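Galactose mutarotase related enzyme (Lactobacillus casei, PDB 3Q1N) probably binds carbohydrates and may act as an isomerase of the aldose 1-epimerase (galactose mutarotase) type. Local coordinates at residues Leu166-Gln171 and Asn212-Lys217; Phe236-Ile241 and Asp258-Gln263; Asp158-Val163 and Arg195-His200. All blocks are in the same frame, centred on the assembly; numbering follows the deposited sequence.

Contact 1: residues Leu166-Gln171 and Asn212-Lys217. With EDO (1,2-ethanediol), chain S.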
ATOM      1  N   LEU A 166      -9.869 -13.503 -12.406  1.00 25.73           N
ATOM      2  CA  LEU A 166      -8.626 -14.257 -12.301  1.00 26.80           C
ATOM      3  C   LEU A 166      -8.491 -15.125 -13.555  1.00 28.70           C
ATOM      4  O   LEU A 166      -9.345 -15.985 -13.816  1.00 30.27           O
ATOM      5  CB  LEU A 166      -8.638 -15.087 -11.004  1.00 26.68           C
ATOM      6  CG  LEU A 166      -7.350 -15.563 -10.379  1.00 26.01           C
ATOM      7  CD1 LEU A 166      -6.352 -14.394 -10.100  1.00 24.95           C
ATOM      8  CD2 LEU A 166      -7.636 -16.382  -9.096  1.00 25.41           C
ATOM      9  N   ASN A 167      -7.439 -14.886 -14.336  1.00 29.98           N
ATOM     10  CA  ASN A 167      -7.238 -15.616 -15.613  1.00 31.53           C
ATOM     11  C   ASN A 167      -6.217 -16.750 -15.510  1.00 31.70           C
ATOM     12  O   ASN A 167      -5.882 -17.363 -16.528  1.00 32.87           O
ATOM     13  CB  ASN A 167      -6.748 -14.675 -16.703  1.00 31.97           C
ATOM     14  CG  ASN A 167      -7.696 -13.531 -16.964  1.00 33.27           C
ATOM     15  OD1 ASN A 167      -8.923 -13.641 -16.776  1.00 37.69           O
ATOM     16  ND2 ASN A 167      -7.136 -12.417 -17.402  1.00 34.40           N
ATOM     17  N   SER A 168      -5.712 -17.020 -14.311  1.00 30.22           N
ATOM     18  CA  SER A 168      -4.816 -18.157 -14.075  1.00 29.52           C
ATOM     19  C   SER A 168      -4.718 -18.329 -12.551  1.00 27.78           C
ATOM     20  O   SER A 168      -5.173 -17.454 -11.818  1.00 27.68           O
ATOM     21  CB  SER A 168      -3.434 -17.920 -14.724  1.00 29.73           C
ATOM     22  OG  SER A 168      -2.684 -16.900 -14.088  1.00 30.09           O
ATOM     23  N   PRO A 169      -4.158 -19.455 -12.068  1.00 26.25           N
ATOM     24  CA  PRO A 169      -4.115 -19.647 -10.636  1.00 24.84           C
ATOM     25  C   PRO A 169      -3.410 -18.509  -9.916  1.00 22.59           C
ATOM     26  O   PRO A 169      -2.528 -17.888 -10.487  1.00 21.12           O
ATOM     27  CB  PRO A 169      -3.331 -20.931 -10.483  1.00 25.63           C
ATOM     28  CG  PRO A 169      -3.659 -21.713 -11.741  1.00 27.27           C
ATOM     29  CD  PRO A 169      -3.723 -20.659 -12.803  1.00 27.43           C
ATOM     30  N   LEU A 170      -3.825 -18.254  -8.675  1.00 21.16           N
ATOM     31  CA  LEU A 170      -3.206 -17.213  -7.851  1.00 20.22           C
ATOM     32  C   LEU A 170      -1.732 -17.523  -7.638  1.00 19.05           C
ATOM     33  O   LEU A 170      -1.408 -18.659  -7.300  1.00 18.48           O
ATOM     34  CB  LEU A 170      -3.865 -17.171  -6.471  1.00 20.72           C
ATOM     35  CG  LEU A 170      -5.051 -16.241  -6.247  1.00 23.29           C
ATOM     36  CD1 LEU A 170      -5.669 -16.539  -4.839  1.00 25.56           C
ATOM     37  CD2 LEU A 170      -4.670 -14.771  -6.416  1.00 24.09           C
ATOM     38  N   GLN A 171      -0.869 -16.514  -7.830  1.00 17.73           N
ATOM     39  CA  GLN A 171       0.571 -16.672  -7.636  0.50 17.91           C
ATOM     40  C   GLN A 171       1.097 -15.532  -6.766  1.00 17.31           C
ATOM     41  O   GLN A 171       0.504 -14.430  -6.736  1.00 16.69           O
ATOM     42  CB  GLN A 171       1.295 -16.714  -9.001  0.50 17.99           C
ATOM     43  CG  GLN A 171       0.929 -17.933  -9.893  0.50 19.86           C
ATOM     44  CD  GLN A 171       1.581 -19.228  -9.436  0.50 21.53           C
ATOM     45  OE1 GLN A 171       2.780 -19.447  -9.657  0.50 24.21           O
ATOM     46  NE2 GLN A 171       0.796 -20.105  -8.799  0.50 23.75           N
ATOM     47  N   ASN A 212      -0.888 -11.571  -9.778  1.00 18.85           N
ATOM     48  CA  ASN A 212      -1.911 -11.597 -10.827  1.00 19.32           C
ATOM     49  C   ASN A 212      -2.453 -10.198 -11.110  1.00 19.23           C
ATOM     50  O   ASN A 212      -3.378  -9.722 -10.451  1.00 19.51           O
ATOM     51  CB  ASN A 212      -3.045 -12.589 -10.471  1.00 19.46           C
ATOM     52  CG  ASN A 212      -2.538 -13.958 -10.104  1.00 19.66           C
ATOM     53  OD1 ASN A 212      -1.984 -14.136  -9.039  1.00 19.50           O
ATOM     54  ND2 ASN A 212      -2.808 -14.962 -10.946  1.00 19.69           N
ATOM     55  N   SER A 213      -1.887  -9.524 -12.121  1.00 19.52           N
ATOM     56  CA  SER A 213      -2.190  -8.103 -12.337  0.50 18.97           C
ATOM     57  C   SER A 213      -3.562  -7.808 -12.889  1.00 19.56           C
ATOM     58  O   SER A 213      -4.007  -6.654 -12.867  1.00 19.90           O
ATOM     59  CB  SER A 213      -1.128  -7.467 -13.231  0.50 19.06           C
ATOM     60  OG  SER A 213       0.137  -7.626 -12.643  0.50 16.84           O
ATOM     61  N   GLU A 214      -4.244  -8.832 -13.388  1.00 19.96           N
ATOM     62  CA  GLU A 214      -5.560  -8.653 -13.940  1.00 20.49           C
ATOM     63  C   GLU A 214      -6.665  -8.401 -12.901  1.00 19.94           C
ATOM     64  O   GLU A 214      -7.804  -8.066 -13.277  1.00 19.59           O
ATOM     65  CB  GLU A 214      -5.952  -9.879 -14.747  1.00 21.49           C
ATOM     66  CG  GLU A 214      -6.205 -11.181 -13.930  1.00 22.77           C
ATOM     67  CD  GLU A 214      -4.970 -12.080 -13.799  1.00 25.28           C
ATOM     68  OE1 GLU A 214      -3.806 -11.563 -13.786  1.00 25.92           O
ATOM     69  OE2 GLU A 214      -5.171 -13.314 -13.666  1.00 27.81           O
ATOM     70  N   ILE A 215      -6.358  -8.622 -11.623  1.00 19.03           N
ATOM     71  CA  ILE A 215      -7.366  -8.432 -10.567  1.00 18.38           C
ATOM     72  C   ILE A 215      -7.908  -7.013 -10.528  1.00 17.48           C
ATOM     73  O   ILE A 215      -7.157  -6.034 -10.567  1.00 16.98           O
ATOM     74  CB  ILE A 215      -6.806  -8.817  -9.160  1.00 17.92           C
ATOM     75  CG1 ILE A 215      -6.464 -10.312  -9.150  1.00 18.48           C
ATOM     76  CG2 ILE A 215      -7.847  -8.455  -8.031  1.00 19.73           C
ATOM     77  CD1 ILE A 215      -5.598 -10.756  -7.919  1.00 19.33           C
ATOM     78  N   ALA A 216      -9.227  -6.914 -10.482  1.00 17.22           N
ATOM     79  CA  ALA A 216      -9.902  -5.632 -10.437  1.00 16.43           C
ATOM     80  C   ALA A 216     -10.449  -5.339  -9.053  1.00 16.74           C
ATOM     81  O   ALA A 216     -10.448  -4.189  -8.635  1.00 16.60           O
ATOM     82  CB  ALA A 216     -11.046  -5.633 -11.448  1.00 16.69           C
ATOM     83  N   LYS A 217     -10.921  -6.381  -8.369  1.00 16.44           N
ATOM     84  CA  LYS A 217     -11.486  -6.235  -7.035  0.50 16.51           C
ATOM     85  C   LYS A 217     -10.975  -7.313  -6.119  1.00 16.47           C
ATOM     86  O   LYS A 217     -10.809  -8.459  -6.534  1.00 16.63           O
ATOM     87  CB  LYS A 217     -13.007  -6.255  -7.072  0.50 17.03           C
ATOM     88  CG  LYS A 217     -13.584  -5.110  -7.904  0.50 17.97           C
ATOM     89  CD  LYS A 217     -14.999  -4.804  -7.421  0.50 18.77           C
ATOM     90  CE  LYS A 217     -15.678  -3.790  -8.292  0.50 20.03           C
ATOM     91  NZ  LYS A 217     -16.996  -3.428  -7.729  0.50 20.96           N
TER
HETATM   92  C1  EDO S 311     -11.025  -1.727 -10.328  1.00 38.23           C
HETATM   93  O1  EDO S 311     -12.268  -2.256  -9.785  1.00 36.38           O
HETATM   94  C2  EDO S 311     -10.665  -0.345  -9.767  1.00 39.20           C
HETATM   95  O2  EDO S 311      -9.945   0.583 -10.569  1.00 40.31           O
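Asn212 and Glu214, both in the type I beta turn from Asn212 to Ile215, reach into the loop of residues 166-171, so that side chain-to-backbone bonds pin together two loops of the galactose mutarotase-like antiparallel beta-sandwich. From Asn212 the approach starts at CB, which lies 3.8 Å from CD1 of Leu166; the same methyl also touches CG. Chi1 (-52°) sets CG anti to the carbonyl carbon, toward the loop 166-171, and chi2 (73°) turns the amide so that its two ends engage backbone groups two residues apart. OD1 accepts from Gln171 N at 2.9 Å, the donor lying in the plane of the amide carbonyl and on a lone pair. ND2 gives a nearly straight bond of 3.0 Å to Pro169 O, which stays in the amide plane of Asn212, although the nitrogen sits well above the carbonyl plane of Pro169. Bonds at both ends should hold the amide against rotation, much as a neighbouring peptide would pair with the loop. Glu214 OE2 takes the N-H of Asn167 at 2.8 Å through its anti lone pair. The Asn167 amide slides past this carboxylate in the opposite direction, their planes only 15° apart, and its ND2 lies 3.8 Å from Glu214 CG. Ile215 adds apolar contacts: its CG1 lies 4.2 Å from Leu166 CD1 and its CD1 4.4 Å from Leu170 CD2.

Contact 2: residues Phe236-Ile241 and Asp258-Gln263. With EDO (1,2-ethanediol), chain N.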
ATOM      1  N   PHE A 236      -3.363  -0.950 -10.115  1.00 16.86           N
ATOM      2  CA  PHE A 236      -2.194  -1.364  -9.340  1.00 16.19           C
ATOM      3  C   PHE A 236      -1.857  -2.800  -9.748  1.00 16.96           C
ATOM      4  O   PHE A 236      -2.693  -3.681  -9.595  1.00 17.38           O
ATOM      5  CB  PHE A 236      -2.477  -1.256  -7.833  1.00 15.75           C
ATOM      6  CG  PHE A 236      -2.459   0.151  -7.312  1.00 16.26           C
ATOM      7  CD1 PHE A 236      -3.558   0.988  -7.456  1.00 16.26           C
ATOM      8  CD2 PHE A 236      -1.324   0.668  -6.741  1.00 15.48           C
ATOM      9  CE1 PHE A 236      -3.516   2.287  -7.007  1.00 16.53           C
ATOM     10  CE2 PHE A 236      -1.263   1.941  -6.292  1.00 16.72           C
ATOM     11  CZ  PHE A 236      -2.384   2.797  -6.457  1.00 18.06           C
ATOM     12  N   PRO A 237      -0.659  -3.040 -10.289  1.00 14.99           N
ATOM     13  CA  PRO A 237      -0.349  -4.378 -10.792  1.00 15.85           C
ATOM     14  C   PRO A 237      -0.253  -5.434  -9.721  1.00 15.67           C
ATOM     15  O   PRO A 237      -0.543  -6.598  -9.988  1.00 16.94           O
ATOM     16  CB  PRO A 237       0.981  -4.202 -11.532  1.00 16.35           C
ATOM     17  CG  PRO A 237       1.575  -2.960 -10.980  1.00 16.34           C
ATOM     18  CD  PRO A 237       0.395  -2.058 -10.599  1.00 15.73           C
ATOM     19  N   TYR A 238       0.129  -5.069  -8.500  1.00 15.40           N
ATOM     20  CA  TYR A 238       0.317  -6.103  -7.454  1.00 14.95           C
ATOM     21  C   TYR A 238      -0.461  -5.726  -6.194  1.00 15.30           C
ATOM     22  O   TYR A 238      -0.885  -4.576  -6.044  1.00 15.30           O
ATOM     23  CB  TYR A 238       1.817  -6.286  -7.158  1.00 15.77           C
ATOM     24  CG  TYR A 238       2.644  -6.413  -8.407  1.00 15.36           C
ATOM     25  CD1 TYR A 238       2.423  -7.440  -9.286  1.00 16.79           C
ATOM     26  CD2 TYR A 238       3.609  -5.447  -8.742  1.00 17.20           C
ATOM     27  CE1 TYR A 238       3.127  -7.566 -10.436  1.00 19.83           C
ATOM     28  CE2 TYR A 238       4.354  -5.589  -9.927  1.00 18.24           C
ATOM     29  CZ  TYR A 238       4.106  -6.678 -10.731  1.00 20.86           C
ATOM     30  OH  TYR A 238       4.771  -6.872 -11.920  1.00 22.59           O
ATOM     31  N   LEU A 239      -0.656  -6.711  -5.310  1.00 15.60           N
ATOM     32  CA  LEU A 239      -1.482  -6.561  -4.124  1.00 15.31           C
ATOM     33  C   LEU A 239      -0.891  -7.403  -3.034  1.00 15.48           C
ATOM     34  O   LEU A 239      -0.762  -8.623  -3.215  1.00 15.82           O
ATOM     35  CB  LEU A 239      -2.935  -6.997  -4.393  1.00 15.48           C
ATOM     36  CG  LEU A 239      -3.927  -6.677  -3.262  1.00 15.68           C
ATOM     37  CD1 LEU A 239      -4.072  -5.163  -3.039  1.00 16.15           C
ATOM     38  CD2 LEU A 239      -5.319  -7.326  -3.573  1.00 17.17           C
ATOM     39  N   THR A 240      -0.565  -6.792  -1.902  1.00 15.37           N
ATOM     40  CA  THR A 240       0.181  -7.489  -0.865  1.00 15.92           C
ATOM     41  C   THR A 240      -0.624  -7.654   0.420  1.00 16.21           C
ATOM     42  O   THR A 240      -1.271  -6.721   0.876  1.00 16.97           O
ATOM     43  CB  THR A 240       1.493  -6.768  -0.582  1.00 16.76           C
ATOM     44  OG1 THR A 240       2.290  -6.805  -1.775  1.00 15.99           O
ATOM     45  CG2 THR A 240       2.273  -7.418   0.549  1.00 17.77           C
ATOM     46  N   ILE A 241      -0.581  -8.863   0.981  1.00 16.14           N
ATOM     47  CA  ILE A 241      -1.223  -9.151   2.256  0.50 16.51           C
ATOM     48  C   ILE A 241      -0.128  -9.325   3.306  1.00 16.66           C
ATOM     49  O   ILE A 241       0.880 -10.005   3.058  1.00 16.98           O
ATOM     50  CB  ILE A 241      -2.085 -10.422   2.181  0.50 16.92           C
ATOM     51  CG1 ILE A 241      -3.048 -10.360   0.983  0.50 16.56           C
ATOM     52  CG2 ILE A 241      -2.880 -10.620   3.489  0.50 16.50           C
ATOM     53  CD1 ILE A 241      -2.492 -11.000  -0.319  0.50 16.99           C
ATOM     54  N   ASP A 258       2.157  -0.470  -6.837  1.00 13.48           N
ATOM     55  CA  ASP A 258       2.688  -0.173  -8.188  1.00 13.01           C
ATOM     56  C   ASP A 258       4.222  -0.184  -8.125  1.00 13.02           C
ATOM     57  O   ASP A 258       4.865   0.829  -8.284  1.00 13.85           O
ATOM     58  CB  ASP A 258       2.145   1.166  -8.697  1.00 12.64           C
ATOM     59  CG  ASP A 258       2.516   1.441 -10.148  1.00 15.82           C
ATOM     60  OD1 ASP A 258       2.801   0.476 -10.907  1.00 16.74           O
ATOM     61  OD2 ASP A 258       2.499   2.648 -10.530  1.00 17.35           O
ATOM     62  N   GLY A 259       4.766  -1.378  -7.872  1.00 13.14           N
ATOM     63  CA  GLY A 259       6.180  -1.592  -7.658  1.00 13.42           C
ATOM     64  C   GLY A 259       6.333  -2.791  -6.746  1.00 13.30           C
ATOM     65  O   GLY A 259       5.359  -3.457  -6.396  1.00 13.92           O
ATOM     66  N   LEU A 260       7.586  -3.134  -6.472  1.00 13.55           N
ATOM     67  CA  LEU A 260       7.922  -4.340  -5.704  1.00 13.94           C
ATOM     68  C   LEU A 260       9.155  -4.104  -4.871  1.00 14.48           C
ATOM     69  O   LEU A 260      10.053  -3.339  -5.264  1.00 14.01           O
ATOM     70  CB  LEU A 260       8.224  -5.483  -6.661  1.00 14.23           C
ATOM     71  CG  LEU A 260       7.087  -6.068  -7.525  1.00 15.16           C
ATOM     72  CD1 LEU A 260       7.611  -6.991  -8.575  1.00 17.26           C
ATOM     73  CD2 LEU A 260       6.081  -6.726  -6.599  1.00 14.56           C
ATOM     74  N   PRO A 261       9.242  -4.778  -3.705  1.00 14.13           N
ATOM     75  CA  PRO A 261      10.513  -4.754  -2.980  1.00 14.55           C
ATOM     76  C   PRO A 261      11.646  -5.274  -3.848  1.00 14.27           C
ATOM     77  O   PRO A 261      11.424  -6.017  -4.797  1.00 14.71           O
ATOM     78  CB  PRO A 261      10.274  -5.750  -1.829  1.00 14.35           C
ATOM     79  CG  PRO A 261       8.736  -5.862  -1.734  1.00 14.12           C
ATOM     80  CD  PRO A 261       8.248  -5.684  -3.101  1.00 14.93           C
ATOM     81  N   ASP A 262      12.888  -4.942  -3.507  1.00 14.77           N
ATOM     82  CA  ASP A 262      13.999  -5.432  -4.254  1.00 14.95           C
ATOM     83  C   ASP A 262      14.092  -6.966  -4.229  1.00 15.04           C
ATOM     84  O   ASP A 262      13.744  -7.639  -3.248  1.00 15.15           O
ATOM     85  CB  ASP A 262      15.303  -4.906  -3.664  1.00 15.42           C
ATOM     86  CG  ASP A 262      15.882  -3.691  -4.395  1.00 17.84           C
ATOM     87  OD1 ASP A 262      15.594  -3.467  -5.607  1.00 19.68           O
ATOM     88  OD2 ASP A 262      16.690  -2.988  -3.749  1.00 16.87           O
ATOM     89  N   GLN A 263      14.599  -7.493  -5.338  1.00 14.54           N
ATOM     90  CA  GLN A 263      15.096  -8.869  -5.391  1.00 14.42           C
ATOM     91  C   GLN A 263      16.470  -8.893  -4.725  1.00 13.94           C
ATOM     92  O   GLN A 263      17.328  -8.101  -5.057  1.00 13.70           O
ATOM     93  CB  GLN A 263      15.212  -9.358  -6.837  1.00 14.76           C
ATOM     94  CG  GLN A 263      15.822 -10.750  -6.887  1.00 15.40           C
ATOM     95  CD  GLN A 263      15.713 -11.463  -8.224  1.00 14.18           C
ATOM     96  OE1 GLN A 263      15.002 -11.016  -9.152  1.00 15.25           O
ATOM     97  NE2 GLN A 263      16.438 -12.581  -8.347  1.00 15.40           N
TER
HETATM   98  C1  EDO N 306       1.957  -0.610 -14.154  1.00 46.62           C
HETATM   99  O1  EDO N 306       3.266  -0.499 -13.557  1.00 47.55           O
HETATM  100  C2  EDO N 306       1.679   0.622 -14.993  1.00 45.79           C
HETATM  101  O2  EDO N 306       1.190   1.660 -14.151  1.00 44.71           O
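Phe236 meets Asp258 just ahead of strand 238-242, where the segments approach at the open end of a beta hairpin whose second arm is strand 251-258. The Phe236 ring presents its edge: CD2 lies 3.7 Å from Asp258 N, which is near the ring plane, and the ring stands almost perpendicular to the carboxylate. Next comes Pro237, whose CD rests 3.5 Å from Asp258 OD1. Chi1 of the aspartate (-173°) puts CG anti to the backbone N, beside Pro237, and the same OD1 accepts a hydrogen bond of 2.9 Å from O1 of an ethanediol, probably a crystallisation additive. Pro237 CB also lies over the following ring, 3.8 Å above the centre of one face of Tyr238. Tyr238 then packs on the loop. Its CD2 comes to 3.5 Å from Leu260 CD2, the two side chains crossing at about a right angle, while Leu260 CG and CD1 lean on CE2. At the edge of the ring, near its plane, Gly259 O lies 3.5 Å from CD2; this buried carbonyl has no hydrogen-bonding partner in the model. No hydrogen bond joins the segments, so the contact rests on van der Waals packing. Around it, Phe173 meets the Tyr238 ring edge-to-face, strand 284-293 packs on Phe236 and Asp258 through Leu287, and strand 208-210, which flanks strand 238-242, touches Leu260 through Ile209.

Contact 3: residues Asp158-Val163 and Arg195-His200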
ATOM      1  N   ASP A 158     -11.609 -16.746  10.343  1.00 18.20           N
ATOM      2  CA  ASP A 158     -12.106 -17.201   9.044  1.00 18.50           C
ATOM      3  C   ASP A 158     -12.227 -16.075   7.997  1.00 18.11           C
ATOM      4  O   ASP A 158     -13.243 -15.931   7.336  1.00 17.63           O
ATOM      5  CB  ASP A 158     -13.422 -17.964   9.228  1.00 19.40           C
ATOM      6  CG  ASP A 158     -13.267 -19.172  10.142  1.00 21.98           C
ATOM      7  OD1 ASP A 158     -12.126 -19.723  10.217  1.00 24.69           O
ATOM      8  OD2 ASP A 158     -14.280 -19.553  10.765  1.00 26.28           O
ATOM      9  N   TYR A 159     -11.148 -15.309   7.838  1.00 17.57           N
ATOM     10  CA  TYR A 159     -11.057 -14.271   6.828  1.00 17.41           C
ATOM     11  C   TYR A 159     -10.408 -14.826   5.572  1.00 17.75           C
ATOM     12  O   TYR A 159      -9.408 -15.604   5.638  1.00 18.48           O
ATOM     13  CB  TYR A 159     -10.240 -13.069   7.335  1.00 16.81           C
ATOM     14  CG  TYR A 159     -11.048 -12.163   8.246  1.00 16.18           C
ATOM     15  CD1 TYR A 159     -11.184 -12.435   9.611  1.00 16.76           C
ATOM     16  CD2 TYR A 159     -11.699 -11.063   7.740  1.00 17.30           C
ATOM     17  CE1 TYR A 159     -11.961 -11.656  10.412  1.00 16.44           C
ATOM     18  CE2 TYR A 159     -12.443 -10.242   8.544  1.00 17.38           C
ATOM     19  CZ  TYR A 159     -12.583 -10.542   9.879  1.00 17.86           C
ATOM     20  OH  TYR A 159     -13.324  -9.751  10.721  1.00 18.36           O
ATOM     21  N   ASP A 160     -10.963 -14.453   4.431  1.00 17.70           N
ATOM     22  CA  ASP A 160     -10.381 -14.791   3.142  1.00 18.15           C
ATOM     23  C   ASP A 160     -10.267 -13.515   2.339  1.00 17.31           C
ATOM     24  O   ASP A 160     -10.941 -12.523   2.623  1.00 17.24           O
ATOM     25  CB  ASP A 160     -11.282 -15.747   2.305  1.00 19.60           C
ATOM     26  CG  ASP A 160     -11.478 -17.153   2.901  1.00 23.83           C
ATOM     27  OD1 ASP A 160     -10.810 -17.618   3.843  1.00 27.33           O
ATOM     28  OD2 ASP A 160     -12.426 -17.802   2.413  1.00 32.22           O
ATOM     29  N   LEU A 161      -9.356 -13.524   1.364  1.00 17.24           N
ATOM     30  CA  LEU A 161      -9.342 -12.560   0.300  1.00 16.30           C
ATOM     31  C   LEU A 161      -9.952 -13.233  -0.904  1.00 16.96           C
ATOM     32  O   LEU A 161      -9.539 -14.324  -1.282  1.00 17.57           O
ATOM     33  CB  LEU A 161      -7.913 -12.134  -0.021  1.00 16.17           C
ATOM     34  CG  LEU A 161      -7.827 -10.886  -0.874  1.00 16.64           C
ATOM     35  CD1 LEU A 161      -8.178  -9.690  -0.043  1.00 16.52           C
ATOM     36  CD2 LEU A 161      -6.405 -10.733  -1.477  1.00 17.55           C
ATOM     37  N   THR A 162     -10.957 -12.598  -1.489  0.50 16.80           N
ATOM     38  CA  THR A 162     -11.574 -13.088  -2.707  0.50 16.73           C
ATOM     39  C   THR A 162     -11.274 -12.084  -3.794  0.50 17.37           C
ATOM     40  O   THR A 162     -11.407 -10.868  -3.568  0.50 16.53           O
ATOM     41  CB  THR A 162     -13.094 -13.298  -2.534  0.50 17.33           C
ATOM     42  OG1 THR A 162     -13.323 -14.162  -1.423  0.50 16.40           O
ATOM     43  CG2 THR A 162     -13.712 -13.928  -3.764  0.50 16.49           C
ATOM     44  N   VAL A 163     -10.845 -12.579  -4.959  1.00 17.61           N
ATOM     45  CA  VAL A 163     -10.407 -11.688  -6.063  1.00 18.42           C
ATOM     46  C   VAL A 163     -11.136 -11.951  -7.362  1.00 19.05           C
ATOM     47  O   VAL A 163     -11.571 -13.069  -7.625  1.00 18.76           O
ATOM     48  CB  VAL A 163      -8.895 -11.752  -6.306  1.00 17.23           C
ATOM     49  CG1 VAL A 163      -8.126 -11.399  -5.026  1.00 17.95           C
ATOM     50  CG2 VAL A 163      -8.447 -13.127  -6.857  1.00 18.31           C
ATOM     51  N   ARG A 195     -10.134 -17.630  -4.156  1.00 21.33           N
ATOM     52  CA  ARG A 195     -10.280 -17.410  -2.726  0.50 21.76           C
ATOM     53  C   ARG A 195      -8.981 -17.824  -2.026  1.00 21.26           C
ATOM     54  O   ARG A 195      -8.458 -18.951  -2.260  1.00 22.01           O
ATOM     55  CB  ARG A 195     -11.470 -18.234  -2.234  0.50 22.61           C
ATOM     56  CG  ARG A 195     -11.937 -17.936  -0.836  0.50 24.73           C
ATOM     57  CD  ARG A 195     -13.170 -18.792  -0.521  0.50 28.03           C
ATOM     58  NE  ARG A 195     -14.320 -18.342  -1.287  0.50 29.85           N
ATOM     59  CZ  ARG A 195     -15.179 -17.425  -0.861  0.50 31.82           C
ATOM     60  NH1 ARG A 195     -15.029 -16.868   0.342  0.50 32.51           N
ATOM     61  NH2 ARG A 195     -16.192 -17.074  -1.633  0.50 32.73           N
ATOM     62  N   LEU A 196      -8.441 -16.926  -1.205  1.00 19.90           N
ATOM     63  CA  LEU A 196      -7.219 -17.200  -0.430  1.00 19.51           C
ATOM     64  C   LEU A 196      -7.525 -17.082   1.062  1.00 18.41           C
ATOM     65  O   LEU A 196      -7.783 -15.988   1.549  1.00 17.67           O
ATOM     66  CB  LEU A 196      -6.108 -16.241  -0.799  1.00 18.70           C
ATOM     67  CG  LEU A 196      -4.771 -16.420  -0.084  1.00 19.62           C
ATOM     68  CD1 LEU A 196      -4.170 -17.823  -0.341  1.00 22.26           C
ATOM     69  CD2 LEU A 196      -3.804 -15.286  -0.476  1.00 19.48           C
ATOM     70  N   PRO A 197      -7.527 -18.205   1.794  1.00 19.10           N
ATOM     71  CA  PRO A 197      -7.711 -18.105   3.238  1.00 18.83           C
ATOM     72  C   PRO A 197      -6.532 -17.368   3.853  1.00 19.21           C
ATOM     73  O   PRO A 197      -5.375 -17.619   3.473  1.00 19.53           O
ATOM     74  CB  PRO A 197      -7.755 -19.569   3.690  1.00 20.39           C
ATOM     75  CG  PRO A 197      -8.158 -20.358   2.428  1.00 21.55           C
ATOM     76  CD  PRO A 197      -7.451 -19.603   1.340  1.00 19.79           C
ATOM     77  N   LEU A 198      -6.808 -16.434   4.758  1.00 18.58           N
ATOM     78  CA  LEU A 198      -5.772 -15.597   5.361  1.00 18.45           C
ATOM     79  C   LEU A 198      -5.518 -16.076   6.798  1.00 19.18           C
ATOM     80  O   LEU A 198      -6.320 -15.835   7.711  1.00 20.29           O
ATOM     81  CB  LEU A 198      -6.203 -14.123   5.326  1.00 17.86           C
ATOM     82  CG  LEU A 198      -6.500 -13.586   3.920  1.00 18.23           C
ATOM     83  CD1 LEU A 198      -6.911 -12.112   3.982  1.00 17.86           C
ATOM     84  CD2 LEU A 198      -5.293 -13.752   2.975  1.00 16.22           C
ATOM     85  N   THR A 199      -4.419 -16.800   6.970  1.00 19.62           N
ATOM     86  CA  THR A 199      -4.124 -17.489   8.208  1.00 20.65           C
ATOM     87  C   THR A 199      -2.725 -17.085   8.652  1.00 21.13           C
ATOM     88  O   THR A 199      -1.913 -16.555   7.855  1.00 20.12           O
ATOM     89  CB  THR A 199      -4.154 -18.997   8.018  1.00 21.59           C
ATOM     90  OG1 THR A 199      -3.119 -19.359   7.106  1.00 20.84           O
ATOM     91  CG2 THR A 199      -5.516 -19.459   7.494  1.00 22.91           C
ATOM     92  N   HIS A 200      -2.437 -17.337   9.921  1.00 22.28           N
ATOM     93  CA  HIS A 200      -1.072 -17.130  10.404  1.00 23.45           C
ATOM     94  C   HIS A 200      -0.124 -18.117   9.759  1.00 24.59           C
ATOM     95  O   HIS A 200       1.012 -17.769   9.476  1.00 25.14           O
ATOM     96  CB  HIS A 200      -0.996 -17.185  11.926  1.00 23.33           C
ATOM     97  CG  HIS A 200      -1.460 -15.924  12.577  1.00 23.67           C
ATOM     98  ND1 HIS A 200      -0.771 -14.735  12.470  1.00 24.19           N
ATOM     99  CD2 HIS A 200      -2.559 -15.655  13.310  1.00 25.20           C
ATOM    100  CE1 HIS A 200      -1.431 -13.790  13.117  1.00 24.04           C
ATOM    101  NE2 HIS A 200      -2.514 -14.322  13.641  1.00 23.99           N
TER
HETATM  102  O   HOH W   1      -8.764 -16.879   8.512  1.00 22.96           O
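Asp160, Leu161 and Thr162 pair antiparallel with Pro197, Leu196 and Arg195, a beta ladder that adds the short outermost strand 195-197 to the large sheet. Leu161 and Leu196 form the hydrogen-bonded pair, with Leu161 N to Leu196 O at 2.9 Å and Leu196 N to Leu161 O at 2.8 Å. Farther along, Leu198 N bonds Tyr159 O at 2.9 Å and a water joins Tyr159 N to Leu198 O. On the face bearing Asp160, Thr162, Arg195 and Pro197, the carboxylate of Asp160 divides its two oxygens. OD1 lies 3.2 Å from Pro197 CA, whereas OD2 rests 3.2 Å from Arg195 CD. The arginine runs extended as far as CD and then bends (chi3 -70°). Its NH1 makes a weak salt bridge of 3.5 Å to OD2, which lies in the guanidinium plane at its edge, while Thr162 OG1 sits over one face toward the rim. Arg195 and Thr162 each have a second conformer, so these two placements hold for one copy only and are otherwise doubtful. An alanine in place of Asp160 would probably leave the Arg195 guanidinium without its acidic mate and more able to swing off the strand. On the face bearing Leu161 and Leu196, Leu161 CB lies 4.1 Å from Leu198 CD1. Leu161 and Leu198 both pack against Ile241 of strand 238-242, while strand 217-221 continues the sheet beyond strand 160-164.

The three contacts are neighbours in the chain, with centres about 14 Å (1 and 2), 15 Å (1 and 3) and 18 Å (2 and 3) apart; contacts 1 and 3 lie on the same side of its centre and contact 2 farther in. Contacts 1 and 3 interleave along the sequence: strand 160-164 leads into the loop 166-171, and 195-200 comes before 212-217. Contact 2 follows both. Val163 packs on Ile215 and Leu170, while the Ser213 hydroxyl probably bonds Pro237 O and so joins contact 1 to contact 2. Leu239 and Ile241 pack on Leu161, consistent with two layers of a galactose mutarotase-like beta-sandwich meeting here, so the contacts join its layers and connecting loops.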